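Long-range contacts in aminoacyl-histidine dipeptidase (Vibrio alginolyticus, PDB 3MRU), which probably hydrolyses dipeptides, notably those with a C-terminal histidine such as carnosine, as a zinc-dependent metallopeptidase of the M20C family: residues I141-L145 with G162-G166; M153-F157 with L440-P444; L212-K216 with I298-I302; K233-R237 with L291-L295. Numbering follows the deposited sequence.

Interaction 1. Residues I141-L145 with G162-G166; sequences IEVLL and GWLKG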
loop_
_atom_site.group_PDB
_atom_site.type_symbol
_atom_site.label_atom_id
_atom_site.label_comp_id
_atom_site.label_asym_id
_atom_site.label_seq_id
_atom_site.Cartn_x
_atom_site.Cartn_y
_atom_site.Cartn_z
ATOM N N ILE A 141 -27.928 -10.535 3.606
ATOM C CA ILE A 141 -26.908 -9.660 3.033
ATOM C C ILE A 141 -26.852 -8.225 3.554
ATOM O O ILE A 141 -27.872 -7.551 3.719
ATOM C CB ILE A 141 -27.024 -9.719 1.477
ATOM C CG1 ILE A 141 -26.200 -10.905 0.954
ATOM C CG2 ILE A 141 -26.534 -8.421 0.814
ATOM C CD1 ILE A 141 -26.511 -11.326 -0.480
ATOM N N GLU A 142 -25.622 -7.788 3.804
ATOM C CA GLU A 142 -25.311 -6.412 4.153
ATOM C C GLU A 142 -24.385 -5.861 3.086
ATOM O O GLU A 142 -23.538 -6.578 2.560
ATOM C CB GLU A 142 -24.622 -6.341 5.519
ATOM C CG GLU A 142 -25.356 -7.089 6.647
ATOM C CD GLU A 142 -24.706 -6.886 8.015
ATOM O OE1 GLU A 142 -24.803 -5.762 8.559
ATOM O OE2 GLU A 142 -24.103 -7.851 8.542
ATOM N N VAL A 143 -24.573 -4.596 2.742
ATOM C CA VAL A 143 -23.651 -3.914 1.859
ATOM C C VAL A 143 -23.005 -2.806 2.657
ATOM O O VAL A 143 -23.695 -2.056 3.348
ATOM C CB VAL A 143 -24.357 -3.374 0.566
ATOM C CG1 VAL A 143 -23.759 -2.052 0.096
ATOM C CG2 VAL A 143 -24.258 -4.400 -0.547
ATOM N N LEU A 144 -21.681 -2.715 2.577
ATOM C CA LEU A 144 -20.972 -1.626 3.226
ATOM C C LEU A 144 -20.360 -0.692 2.208
ATOM O O LEU A 144 -19.509 -1.097 1.417
ATOM C CB LEU A 144 -19.867 -2.169 4.127
ATOM C CG LEU A 144 -19.293 -1.258 5.202
ATOM C CD1 LEU A 144 -19.594 0.218 4.968
ATOM C CD2 LEU A 144 -19.888 -1.681 6.490
ATOM N N LEU A 145 -20.776 0.561 2.231
ATOM C CA LEU A 145 -20.188 1.521 1.331
ATOM C C LEU A 145 -19.406 2.534 2.127
ATOM O O LEU A 145 -19.983 3.443 2.734
ATOM C CB LEU A 145 -21.259 2.195 0.486
ATOM C CG LEU A 145 -21.990 1.260 -0.466
ATOM C CD1 LEU A 145 -23.095 1.986 -1.133
ATOM C CD2 LEU A 145 -21.052 0.662 -1.512
ATOM N N GLY A 162 -20.967 -4.403 15.731
ATOM C CA GLY A 162 -22.353 -4.300 16.146
ATOM C C GLY A 162 -23.165 -3.637 15.053
ATOM O O GLY A 162 -24.328 -3.282 15.251
ATOM N N TRP A 163 -22.540 -3.472 13.895
ATOM C CA TRP A 163 -23.186 -2.844 12.756
ATOM C C TRP A 163 -23.305 -3.872 11.672
ATOM O O TRP A 163 -24.098 -3.708 10.749
ATOM C CB TRP A 163 -22.348 -1.676 12.225
ATOM C CG TRP A 163 -22.422 -0.493 13.129
ATOM C CD1 TRP A 163 -21.671 -0.277 14.239
ATOM C CD2 TRP A 163 -23.322 0.619 13.027
ATOM N NE1 TRP A 163 -22.036 0.903 14.838
ATOM C CE2 TRP A 163 -23.045 1.478 14.116
ATOM C CE3 TRP A 163 -24.334 0.976 12.128
ATOM C CZ2 TRP A 163 -23.741 2.685 14.326
ATOM C CZ3 TRP A 163 -25.024 2.185 12.339
ATOM C CH2 TRP A 163 -24.718 3.020 13.430
ATOM N N LEU A 164 -22.537 -4.951 11.803
ATOM C CA LEU A 164 -22.631 -6.050 10.864
ATOM C C LEU A 164 -22.812 -7.343 11.645
ATOM O O LEU A 164 -22.449 -7.418 12.837
ATOM C CB LEU A 164 -21.408 -6.163 9.963
ATOM C CG LEU A 164 -20.724 -4.857 9.563
ATOM C CD1 LEU A 164 -19.470 -5.161 8.752
ATOM C CD2 LEU A 164 -21.660 -3.983 8.766
ATOM N N LYS A 165 -23.419 -8.337 10.976
ATOM C CA LYS A 165 -23.200 -9.740 11.324
ATOM C C LYS A 165 -22.685 -10.449 10.067
ATOM O O LYS A 165 -22.601 -9.843 8.987
ATOM C CB LYS A 165 -24.512 -10.461 11.645
ATOM C CG LYS A 165 -24.300 -11.774 12.417
ATOM C CD LYS A 165 -23.175 -11.654 13.473
ATOM C CE LYS A 165 -23.097 -12.905 14.340
ATOM N NZ LYS A 165 -22.628 -12.586 15.721
ATOM N N GLY A 166 -22.344 -11.725 10.209
ATOM C CA GLY A 166 -21.842 -12.509 9.096
ATOM C C GLY A 166 -20.333 -12.411 9.192
ATOM O O GLY A 166 -19.761 -11.329 9.054
#
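Glu142 lies with its carboxylate along the backbone of 162-166, and this one side chain makes most of the contact. Glu142 OE2 accepts a hydrogen bond from Lys165 N at 2.6 Å, so the peptide NH of a loop with no regular structure is satisfied by a strand side chain. Its partner oxygen, Glu142 OE1, comes within 3.2 Å of Leu164 CA and 3.1 Å of Trp163 O; the latter pair is two acceptors side by side, not a bond. Strand 141-146 runs inside the mixed sheet of the zinc-binding M20 domain, between strands 59-63 and 75-80, and the loop carrying 162-166 leads into strand 168-171 of the same sheet. Side chains alternate along the strand: Glu142 and Leu144 face the loop, whereas Ile141 and Val143 point away, Val143 onto helix 124-132. Two residues on from Glu142, Leu144 CD2 meets Leu164 CD2 at 3.7 Å, and Phe60 of the neighbouring strand touches both leucines. Trp163 N is hydrogen-bonded to Tyr445 OH.

Interaction 2. Residues M153-F157 with L440-P444; sequences MTGAF and LFKEP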
loop_
_atom_site.group_PDB
_atom_site.type_symbol
_atom_site.label_atom_id
_atom_site.label_comp_id
_atom_site.label_asym_id
_atom_site.label_seq_id
_atom_site.Cartn_x
_atom_site.Cartn_y
_atom_site.Cartn_z
ATOM N N MET A 153 -8.239 6.970 3.849
ATOM C CA MET A 153 -9.322 6.015 4.102
ATOM C C MET A 153 -10.064 6.256 5.412
ATOM O O MET A 153 -10.347 5.322 6.173
ATOM C CB MET A 153 -8.966 4.532 3.923
ATOM C CG MET A 153 -7.793 4.011 4.731
ATOM S SD MET A 153 -7.004 2.600 3.913
ATOM C CE MET A 153 -6.233 3.426 2.500
ATOM N N THR A 154 -10.410 7.517 5.644
ATOM C CA THR A 154 -11.113 7.906 6.867
ATOM C C THR A 154 -12.226 6.918 7.271
ATOM O O THR A 154 -12.245 6.418 8.408
ATOM C CB THR A 154 -11.626 9.375 6.806
ATOM O OG1 THR A 154 -12.497 9.615 7.906
ATOM C CG2 THR A 154 -12.387 9.657 5.551
ATOM N N GLY A 155 -13.105 6.616 6.313
ATOM C CA GLY A 155 -14.287 5.798 6.541
ATOM C C GLY A 155 -13.974 4.390 6.997
ATOM O O GLY A 155 -14.786 3.771 7.698
ATOM N N ALA A 156 -12.793 3.891 6.623
ATOM C CA ALA A 156 -12.436 2.503 6.896
ATOM C C ALA A 156 -12.275 2.133 8.381
ATOM O O ALA A 156 -12.725 1.064 8.775
ATOM C CB ALA A 156 -11.257 2.070 6.067
ATOM N N PHE A 157 -11.660 2.976 9.222
ATOM C CA PHE A 157 -11.925 2.835 10.674
ATOM C C PHE A 157 -12.960 3.860 11.081
ATOM O O PHE A 157 -13.031 4.244 12.240
ATOM C CB PHE A 157 -10.698 2.991 11.593
ATOM C CG PHE A 157 -10.999 2.695 13.080
ATOM C CD1 PHE A 157 -11.234 1.390 13.523
ATOM C CD2 PHE A 157 -11.057 3.727 14.023
ATOM C CE1 PHE A 157 -11.510 1.132 14.868
ATOM C CE2 PHE A 157 -11.333 3.473 15.361
ATOM C CZ PHE A 157 -11.557 2.177 15.783
ATOM N N LEU A 440 -8.012 -2.399 7.627
ATOM C CA LEU A 440 -8.616 -1.641 8.712
ATOM C C LEU A 440 -9.877 -2.317 9.215
ATOM O O LEU A 440 -10.273 -2.123 10.365
ATOM C CB LEU A 440 -8.907 -0.210 8.283
ATOM C CG LEU A 440 -7.707 0.730 8.161
ATOM C CD1 LEU A 440 -6.750 0.294 7.076
ATOM C CD2 LEU A 440 -8.136 2.171 7.916
ATOM N N PHE A 441 -10.484 -3.136 8.360
ATOM C CA PHE A 441 -11.699 -3.863 8.734
ATOM C C PHE A 441 -11.439 -4.908 9.783
ATOM O O PHE A 441 -12.381 -5.344 10.439
ATOM C CB PHE A 441 -12.396 -4.536 7.538
ATOM C CG PHE A 441 -12.925 -3.573 6.507
ATOM C CD1 PHE A 441 -13.064 -3.976 5.192
ATOM C CD2 PHE A 441 -13.277 -2.271 6.849
ATOM C CE1 PHE A 441 -13.535 -3.106 4.242
ATOM C CE2 PHE A 441 -13.743 -1.394 5.904
ATOM C CZ PHE A 441 -13.872 -1.808 4.595
ATOM N N LYS A 442 -10.177 -5.322 9.931
ATOM C CA LYS A 442 -9.842 -6.335 10.933
ATOM C C LYS A 442 -9.712 -5.792 12.349
ATOM O O LYS A 442 -9.747 -6.579 13.296
ATOM C CB LYS A 442 -8.546 -7.085 10.604
ATOM C CG LYS A 442 -8.707 -8.231 9.606
ATOM C CD LYS A 442 -9.644 -9.328 10.097
ATOM C CE LYS A 442 -8.896 -10.489 10.719
ATOM N NZ LYS A 442 -9.682 -11.759 10.637
ATOM N N GLU A 443 -9.601 -4.466 12.499
ATOM C CA GLU A 443 -9.545 -3.857 13.840
ATOM C C GLU A 443 -10.776 -4.260 14.682
ATOM O O GLU A 443 -10.627 -4.957 15.692
ATOM C CB GLU A 443 -9.480 -2.317 13.774
ATOM C CG GLU A 443 -8.678 -1.665 14.926
ATOM C CD GLU A 443 -8.978 -2.270 16.322
ATOM O OE1 GLU A 443 -10.057 -1.959 16.892
ATOM O OE2 GLU A 443 -8.129 -3.048 16.843
ATOM N N PRO A 444 -11.995 -3.841 14.275
ATOM C CA PRO A 444 -13.175 -4.508 14.861
ATOM C C PRO A 444 -13.462 -5.690 13.943
ATOM O O PRO A 444 -12.956 -5.708 12.823
ATOM C CB PRO A 444 -14.276 -3.450 14.749
ATOM C CG PRO A 444 -13.520 -2.121 14.539
ATOM C CD PRO A 444 -12.329 -2.519 13.743
#
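The bump here is Leu440, whose CD2 methyl pushes into a hollow in the turn 153-157. Met153 CG lies 3.7 Å from Leu440 CD2, Ala156 CB 3.6 Å from the same methyl, and Phe157 N 3.8 Å from it, so the methyl is met by two side chains and the backbone. Because Ala156 carries only a methyl, Leu440 can come in close. Both segments are short turns, that of 440-443 being a type I beta turn closed by Glu443 N to Leu440 O at 3.2 Å. They belong to the zinc-binding M20 domain: 153-157 shares a loop with Glu149, a zinc-binding residue of this protein that does not hold the metal in this model, its side chain about 4 Å from that of Met153, and 440-444 lies before strand 449-452. Beside the leucine, the Phe441 ring turns its edge to Ala156 O, Phe441 CD2 being 3.9 Å from that oxygen. Farther out, the Phe157 ring lies obliquely, Phe157 CE1 reaching Pro444 CG at 3.8 Å and the poorly ordered Glu443 OE1 at 4.0 Å.

Interaction 3. Residues L212-K216 with I298-I302; sequences LKGLK and IETDI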
loop_
_atom_site.group_PDB
_atom_site.type_symbol
_atom_site.label_atom_id
_atom_site.label_comp_id
_atom_site.label_asym_id
_atom_site.label_seq_id
_atom_site.Cartn_x
_atom_site.Cartn_y
_atom_site.Cartn_z
ATOM N N LEU A 212 27.006 6.705 -3.363
ATOM C CA LEU A 212 26.647 5.409 -3.892
ATOM C C LEU A 212 25.251 5.479 -4.508
ATOM O O LEU A 212 24.292 5.865 -3.836
ATOM C CB LEU A 212 26.747 4.334 -2.788
ATOM C CG LEU A 212 26.000 2.989 -2.928
ATOM C CD1 LEU A 212 26.651 2.073 -3.939
ATOM C CD2 LEU A 212 25.898 2.281 -1.609
ATOM N N LYS A 213 25.142 5.117 -5.786
ATOM C CA LYS A 213 23.852 5.130 -6.465
ATOM C C LYS A 213 23.754 4.113 -7.600
ATOM O O LYS A 213 24.652 3.277 -7.794
ATOM C CB LYS A 213 23.519 6.526 -7.029
ATOM C CG LYS A 213 24.458 7.057 -8.117
ATOM C CD LYS A 213 23.968 8.411 -8.628
ATOM C CE LYS A 213 24.518 8.755 -10.018
ATOM N NZ LYS A 213 24.519 10.243 -10.218
ATOM N N GLY A 214 22.642 4.189 -8.336
ATOM C CA GLY A 214 22.353 3.269 -9.420
ATOM C C GLY A 214 21.692 2.014 -8.890
ATOM O O GLY A 214 21.416 1.089 -9.653
ATOM N N LEU A 215 21.447 1.965 -7.584
ATOM C CA LEU A 215 20.652 0.887 -7.022
ATOM C C LEU A 215 19.241 0.886 -7.617
ATOM O O LEU A 215 18.645 1.945 -7.813
ATOM C CB LEU A 215 20.601 0.986 -5.501
ATOM C CG LEU A 215 21.799 0.486 -4.673
ATOM C CD1 LEU A 215 22.250 -0.924 -5.076
ATOM C CD2 LEU A 215 22.972 1.472 -4.707
ATOM N N LYS A 216 18.733 -0.305 -7.924
ATOM C CA LYS A 216 17.442 -0.466 -8.581
ATOM C C LYS A 216 16.279 0.101 -7.762
ATOM O O LYS A 216 15.172 0.321 -8.302
ATOM C CB LYS A 216 17.170 -1.943 -8.901
ATOM C CG LYS A 216 17.418 -2.343 -10.362
ATOM C CD LYS A 216 17.474 -3.880 -10.523
ATOM C CE LYS A 216 17.627 -4.300 -11.991
ATOM N NZ LYS A 216 18.906 -3.797 -12.594
ATOM N N ILE A 298 21.363 -9.444 -8.677
ATOM C CA ILE A 298 20.150 -8.598 -8.637
ATOM C C ILE A 298 20.443 -7.104 -8.940
ATOM O O ILE A 298 19.628 -6.415 -9.569
ATOM C CB ILE A 298 19.329 -8.802 -7.293
ATOM C CG1 ILE A 298 17.881 -8.299 -7.428
ATOM C CG2 ILE A 298 20.031 -8.169 -6.081
ATOM C CD1 ILE A 298 16.996 -9.146 -8.333
ATOM N N GLU A 299 21.613 -6.625 -8.518
ATOM C CA GLU A 299 21.953 -5.217 -8.647
ATOM C C GLU A 299 22.970 -5.004 -9.754
ATOM O O GLU A 299 24.185 -5.102 -9.539
ATOM C CB GLU A 299 22.474 -4.672 -7.319
ATOM C CG GLU A 299 21.456 -4.653 -6.166
ATOM C CD GLU A 299 20.442 -3.502 -6.243
ATOM O OE1 GLU A 299 19.593 -3.386 -5.328
ATOM O OE2 GLU A 299 20.495 -2.707 -7.205
ATOM N N THR A 300 22.455 -4.699 -10.943
ATOM C CA THR A 300 23.263 -4.627 -12.166
ATOM C C THR A 300 24.091 -3.351 -12.264
ATOM O O THR A 300 25.315 -3.412 -12.375
ATOM C CB THR A 300 22.387 -4.759 -13.420
ATOM O OG1 THR A 300 21.600 -3.567 -13.581
ATOM C CG2 THR A 300 21.469 -5.994 -13.306
ATOM N N ASP A 301 23.430 -2.200 -12.219
ATOM C CA ASP A 301 24.148 -0.946 -12.301
ATOM C C ASP A 301 24.466 -0.359 -10.932
ATOM O O ASP A 301 23.704 0.424 -10.395
ATOM C CB ASP A 301 23.380 0.060 -13.140
ATOM C CG ASP A 301 24.246 1.240 -13.541
ATOM O OD1 ASP A 301 24.334 2.216 -12.746
ATOM O OD2 ASP A 301 24.855 1.174 -14.643
ATOM N N ILE A 302 25.599 -0.736 -10.366
ATOM C CA ILE A 302 25.962 -0.251 -9.041
ATOM C C ILE A 302 27.171 0.634 -9.209
ATOM O O ILE A 302 28.258 0.172 -9.557
ATOM C CB ILE A 302 26.262 -1.410 -8.047
ATOM C CG1 ILE A 302 25.021 -2.281 -7.839
ATOM C CG2 ILE A 302 26.773 -0.875 -6.709
ATOM C CD1 ILE A 302 25.375 -3.646 -7.248
#
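In the dimerisation (lid) domain of this M20 peptidase, segment 298-302 links helix 277-295 to strand 303-308, which pairs antiparallel with strand 205-213, and it passes the end of that strand just before the pairing begins. Ile298 comes first, offering its backbone: Ile298 O is 3.5 Å from Lys216 CD, so the aliphatic part of the lysine lies over the start of the loop. Glu299 then turns its carboxylate inward. Glu299 OE2 accepts a nearly straight hydrogen bond from Lys216 N at 3.1 Å and also lies 3.3 Å from Leu215 CD1, while OE1 is taken by Gly229 N, so the buried acid ties together two separate parts of the backbone. At Thr300, OG1 sits 2.9 Å from Lys216 NZ. Asp301 O lies 2.5 Å from Gly214 O; both are acceptors, so this is a crowded approach and not a bond. Gly214 has positive phi, and a CB there would clash with Asp301 O, so the lack of a side chain lets the two segments pass. Ile302 is the apolar end of the segment, just before Val303, whose backbone is hydrogen-bonded to that of Lys213: Ile302 CG1 lies 4.1 Å from Leu215 CD1, and Ile302 CG2 rests 4.0 Å from Leu212 CD1.

Interaction 4. Residues K233-R237 with L291-L295; sequences KLIGR and LKTEL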
loop_
_atom_site.group_PDB
_atom_site.type_symbol
_atom_site.label_atom_id
_atom_site.label_comp_id
_atom_site.label_asym_id
_atom_site.label_seq_id
_atom_site.Cartn_x
_atom_site.Cartn_y
_atom_site.Cartn_z
ATOM N N LYS A 233 22.184 1.924 4.122
ATOM C CA LYS A 233 22.836 0.931 4.961
ATOM C C LYS A 233 24.213 0.561 4.441
ATOM O O LYS A 233 25.144 0.354 5.210
ATOM C CB LYS A 233 21.935 -0.296 5.172
ATOM C CG LYS A 233 20.734 0.024 6.015
ATOM C CD LYS A 233 20.575 -0.949 7.155
ATOM C CE LYS A 233 21.713 -0.888 8.183
ATOM N NZ LYS A 233 21.595 -1.975 9.218
ATOM N N LEU A 234 24.351 0.514 3.130
ATOM C CA LEU A 234 25.632 0.176 2.560
ATOM C C LEU A 234 26.712 1.208 2.926
ATOM O O LEU A 234 27.816 0.857 3.339
ATOM C CB LEU A 234 25.484 -0.031 1.053
ATOM C CG LEU A 234 24.491 -1.169 0.743
ATOM C CD1 LEU A 234 24.209 -1.336 -0.739
ATOM C CD2 LEU A 234 24.920 -2.520 1.354
ATOM N N ILE A 235 26.372 2.486 2.829
ATOM C CA ILE A 235 27.300 3.531 3.239
ATOM C C ILE A 235 27.526 3.558 4.748
ATOM O O ILE A 235 28.519 4.082 5.213
ATOM C CB ILE A 235 26.840 4.908 2.764
ATOM C CG1 ILE A 235 26.542 4.865 1.268
ATOM C CG2 ILE A 235 27.912 5.954 3.068
ATOM C CD1 ILE A 235 27.719 4.506 0.318
ATOM N N GLY A 236 26.599 3.010 5.515
ATOM C CA GLY A 236 26.787 2.957 6.940
ATOM C C GLY A 236 27.757 1.840 7.234
ATOM O O GLY A 236 28.656 1.990 8.049
ATOM N N ARG A 237 27.561 0.716 6.542
ATOM C CA ARG A 237 28.336 -0.499 6.748
ATOM C C ARG A 237 29.793 -0.183 6.512
ATOM O O ARG A 237 30.679 -0.704 7.214
ATOM C CB ARG A 237 27.890 -1.572 5.769
ATOM C CG ARG A 237 28.096 -2.999 6.243
ATOM C CD ARG A 237 28.381 -3.923 5.033
ATOM N NE ARG A 237 27.214 -4.225 4.178
ATOM C CZ ARG A 237 27.220 -5.092 3.159
ATOM N NH1 ARG A 237 28.322 -5.777 2.838
ATOM N NH2 ARG A 237 26.110 -5.285 2.458
ATOM N N LEU A 291 30.808 -5.013 -3.253
ATOM C CA LEU A 291 29.363 -4.870 -3.356
ATOM C C LEU A 291 28.810 -5.548 -4.600
ATOM O O LEU A 291 27.790 -6.234 -4.516
ATOM C CB LEU A 291 28.927 -3.395 -3.308
ATOM C CG LEU A 291 28.909 -2.648 -1.969
ATOM C CD1 LEU A 291 27.877 -1.542 -2.035
ATOM C CD2 LEU A 291 28.617 -3.569 -0.791
ATOM N N LYS A 292 29.492 -5.342 -5.737
ATOM C CA LYS A 292 29.101 -5.911 -7.043
ATOM C C LYS A 292 29.262 -7.423 -7.072
ATOM O O LYS A 292 28.426 -8.110 -7.645
ATOM C CB LYS A 292 29.878 -5.265 -8.194
ATOM C CG LYS A 292 29.270 -3.972 -8.726
ATOM C CD LYS A 292 29.952 -3.545 -10.033
ATOM C CE LYS A 292 29.282 -2.319 -10.683
ATOM N NZ LYS A 292 27.920 -2.558 -11.286
ATOM N N THR A 293 30.330 -7.930 -6.451
ATOM C CA THR A 293 30.471 -9.358 -6.167
ATOM C C THR A 293 29.233 -9.855 -5.397
ATOM O O THR A 293 28.570 -10.792 -5.838
ATOM C CB THR A 293 31.754 -9.654 -5.349
ATOM O OG1 THR A 293 32.905 -9.180 -6.052
ATOM C CG2 THR A 293 31.899 -11.155 -5.065
ATOM N N GLU A 294 28.918 -9.213 -4.269
ATOM C CA GLU A 294 27.735 -9.554 -3.452
ATOM C C GLU A 294 26.363 -9.381 -4.123
ATOM O O GLU A 294 25.578 -10.318 -4.155
ATOM C CB GLU A 294 27.724 -8.749 -2.149
ATOM C CG GLU A 294 28.448 -9.406 -0.983
ATOM C CD GLU A 294 27.895 -8.961 0.360
ATOM O OE1 GLU A 294 26.671 -9.179 0.590
ATOM O OE2 GLU A 294 28.682 -8.401 1.180
ATOM N N LEU A 295 26.073 -8.181 -4.624
ATOM C CA LEU A 295 24.750 -7.850 -5.163
ATOM C C LEU A 295 24.678 -7.890 -6.709
ATOM O O LEU A 295 23.623 -7.619 -7.313
ATOM C CB LEU A 295 24.288 -6.482 -4.627
ATOM C CG LEU A 295 24.353 -6.239 -3.113
ATOM C CD1 LEU A 295 24.244 -4.760 -2.795
ATOM C CD2 LEU A 295 23.278 -7.029 -2.375
#
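Two helices of the M20 dimerisation domain, 231-242 and 277-295, face each other here; the local axes of 233-237 and 291-295 come within 13.7 Å, their directions 131° apart. At that spacing the backbones stay well apart and side chains alone bridge the gap, an Arg-Glu pair and three leucines. The polar link is a salt bridge: Arg237 NH1 donates to Glu294 OE2 at 3.1 Å, the carboxylate oxygen lying near the plane of the guanidinium at its edge. One guanidinium face is covered by Leu291, whose CD2 is 4.3 Å from Arg237 NH1. Lys233, on the same helix as Arg237, takes no part across the gap; its NZ is satisfied by the carbonyls of Asn329 and Cys331. Within the helices, Arg237 N is hydrogen-bonded to Lys233 O at 2.8 Å and Leu295 N to Leu291 O at 2.6 Å. Beside the ion pair the contact is apolar and centred on Leu234, whose CD1 lies 4.0 Å from Leu295 CD1 and 3.9 Å from Leu291 CD1.

In the fold
The four contacts fall into two pairs on opposite sides of the centre of an elongated chain, with about 38 to 51 Å between the centres of one pair and those of the other. Interactions 1 and 2, 13 Å apart between centres, belong to the zinc-binding domain; both draw on the connection between strands 141-146 and 168-171, and their segments alternate along the chain. Interactions 3 and 4 lie in the dimerisation domain, centres 10 Å apart, and touch: Leu212 packs on Leu234 and Ile235, and Lys292 reaches the 298-302 loop. Interaction 4 nests within interaction 3, and both within interaction 2. The chain thus builds the second domain as an insertion in the catalytic one, as in other M20 peptidases.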